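Local coordinates for hypothetical protein (Bacteroides ovatus, PDB 4EPS) that is probably a component of the tip of fimbriae, the filamentous cell-surface appendages that mediate adhesion and biofilm formation, at residues A[55-58]-A[59-62]. Numbering follows the deposited sequence.
With GOL (glycerol), chain Q.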
ATOM      1  N   ALA A  55      46.301  54.104   0.805  1.00 40.82           N
ATOM      2  CA  ALA A  55      46.778  53.697   2.131  1.00 39.89           C
ATOM      3  C   ALA A  55      45.608  53.387   3.065  1.00 41.47           C
ATOM      4  O   ALA A  55      44.591  54.084   3.032  1.00 39.06           O
ATOM      5  CB  ALA A  55      47.646  54.790   2.744  1.00 41.12           C
ATOM      6  N   ILE A  56      45.784  52.385   3.939  1.00 37.16           N
ATOM      7  CA  ILE A  56      44.790  52.042   4.949  1.00 36.77           C
ATOM      8  C   ILE A  56      44.783  53.143   6.016  1.00 42.93           C
ATOM      9  O   ILE A  56      45.851  53.552   6.481  1.00 43.99           O
ATOM     10  CB  ILE A  56      45.034  50.637   5.580  1.00 39.20           C
ATOM     11  CG1 ILE A  56      45.108  49.526   4.506  1.00 38.70           C
ATOM     12  CG2 ILE A  56      43.962  50.321   6.623  1.00 38.76           C
ATOM     13  CD1 ILE A  56      45.785  48.202   4.965  1.00 39.50           C
ATOM     14  N   LEU A  57      43.584  53.621   6.395  1.00 38.72           N
ATOM     15  CA  LEU A  57      43.400  54.613   7.451  1.00 39.15           C
ATOM     16  C   LEU A  57      43.720  53.971   8.785  1.00 45.09           C
ATOM     17  O   LEU A  57      43.223  52.877   9.075  1.00 43.73           O
ATOM     18  CB  LEU A  57      41.960  55.179   7.460  1.00 38.64           C
ATOM     19  CG  LEU A  57      41.542  56.121   6.326  1.00 42.94           C
ATOM     20  CD1 LEU A  57      40.104  56.557   6.516  1.00 43.07           C
ATOM     21  CD2 LEU A  57      42.432  57.382   6.276  1.00 47.18           C
ATOM     22  N   ASP A  58      44.583  54.627   9.587  1.00 43.07           N
ATOM     23  CA  ASP A  58      44.989  54.130  10.908  1.00 43.73           C
ATOM     24  C   ASP A  58      43.803  53.903  11.824  1.00 47.30           C
ATOM     25  O   ASP A  58      43.848  53.004  12.667  1.00 46.95           O
ATOM     26  CB  ASP A  58      45.954  55.120  11.591  1.00 46.92           C
ATOM     27  CG  ASP A  58      47.286  55.317  10.893  1.00 61.74           C
ATOM     28  OD1 ASP A  58      47.877  54.308  10.441  1.00 61.79           O
ATOM     29  OD2 ASP A  58      47.784  56.469  10.877  1.00 71.93           O
ATOM     30  N   GLU A  59      42.757  54.732  11.688  1.00 44.42           N
ATOM     31  CA  GLU A  59      41.565  54.631  12.525  1.00 44.79           C
ATOM     32  C   GLU A  59      40.661  53.441  12.116  1.00 44.29           C
ATOM     33  O   GLU A  59      39.863  53.026  12.943  1.00 45.14           O
ATOM     34  CB  GLU A  59      40.759  55.951  12.516  1.00 47.17           C
ATOM     35  CG  GLU A  59      40.150  56.325  11.169  1.00 63.28           C
ATOM     36  CD  GLU A  59      39.215  57.519  11.164  1.00 92.45           C
ATOM     37  OE1 GLU A  59      38.099  57.413  11.726  1.00 83.46           O
ATOM     38  OE2 GLU A  59      39.578  58.545  10.542  1.00 91.45           O
ATOM     39  N   ILE A  60      40.753  52.937  10.855  1.00 36.98           N
ATOM     40  CA  ILE A  60      39.914  51.824  10.329  1.00 34.70           C
ATOM     41  C   ILE A  60      40.830  50.788   9.639  1.00 35.50           C
ATOM     42  O   ILE A  60      40.871  50.663   8.410  1.00 33.18           O
ATOM     43  CB  ILE A  60      38.750  52.315   9.389  1.00 36.68           C
ATOM     44  CG1 ILE A  60      37.977  53.542   9.987  1.00 37.32           C
ATOM     45  CG2 ILE A  60      37.762  51.144   9.097  1.00 35.86           C
ATOM     46  CD1 ILE A  60      37.210  54.440   8.998  1.00 44.50           C
ATOM     47  N   ASN A  61      41.601  50.087  10.456  1.00 32.49           N
ATOM     48  CA  ASN A  61      42.580  49.114  10.008  1.00 32.62           C
ATOM     49  C   ASN A  61      42.325  47.819  10.743  1.00 35.75           C
ATOM     50  O   ASN A  61      42.694  47.692  11.912  1.00 35.49           O
ATOM     51  CB  ASN A  61      44.010  49.663  10.263  1.00 35.75           C
ATOM     52  CG  ASN A  61      45.125  48.848   9.651  1.00 51.30           C
ATOM     53  OD1 ASN A  61      44.954  47.698   9.251  1.00 41.44           O
ATOM     54  ND2 ASN A  61      46.303  49.438   9.556  1.00 43.53           N
ATOM     55  N   ASN A  62      41.614  46.871  10.081  1.00 31.92           N
ATOM     56  CA  ASN A  62      41.226  45.592  10.677  1.00 31.53           C
ATOM     57  C   ASN A  62      40.373  45.834  11.925  1.00 35.07           C
ATOM     58  O   ASN A  62      40.598  45.236  12.970  1.00 35.43           O
ATOM     59  CB  ASN A  62      42.446  44.696  10.987  1.00 33.00           C
ATOM     60  CG  ASN A  62      42.048  43.280  11.245  1.00 37.67           C
ATOM     61  OD1 ASN A  62      41.057  42.800  10.691  1.00 32.50           O
ATOM     62  ND2 ASN A  62      42.754  42.594  12.140  1.00 30.90           N
TER
HETATM   63  C1  GOL Q 616      41.295  50.173  13.734  1.00 75.65           C
HETATM   64  O1  GOL Q 616      42.454  50.743  13.143  1.00 72.51           O
HETATM   65  C2  GOL Q 616      41.619  49.598  15.091  1.00 79.34           C
HETATM   66  O2  GOL Q 616      41.911  50.660  16.006  1.00 81.33           O
HETATM   67  C3  GOL Q 616      40.445  48.795  15.594  1.00 80.19           C
HETATM   68  O3  GOL Q 616      40.787  48.071  16.768  1.00 82.08           O
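Ile56 and Asn61 meet across a tight turn, their side chains at roughly a right angle: methyl CG2 of Ile56 lies 3.6 Å from the amide carbon CG of Asn61. The same methyl is also 3.6 Å from Ile60 O. On Ile56, CG2 lies opposite the backbone N about the first side-chain bond (chi1 -55° for CG1), and CG of Asn61 is likewise anti to its own N (chi1 -171°), which brings the two groups together. The turn from Leu57 to Ile60, which lies between them, is closed by Ile60 N donating to Leu57 O at 3.0 Å; the N-H...O angle of 143° makes the bond bent, and the donor also sits above the carbonyl plane, off the lone pairs. Beside it, Leu57 CD1 and Ile60 CD1 make a loose apolar contact at 4.4 Å. A glycerol, probably from the crystallisation liquor, bridges the turn, its O1 donating to Asp58 O at 2.7 Å and receiving a weak bond from Asn61 N. Further out, backbone hydrogen bonds tie both Leu57 and Ile60 to Ala50, and Ile60 packs on Leu48 and Ile77. Leu57 to Ile60 form a type I beta turn, here interrupting strand 55-67 where it pairs antiparallel with strand 45-52 in the fimbrillin-like region.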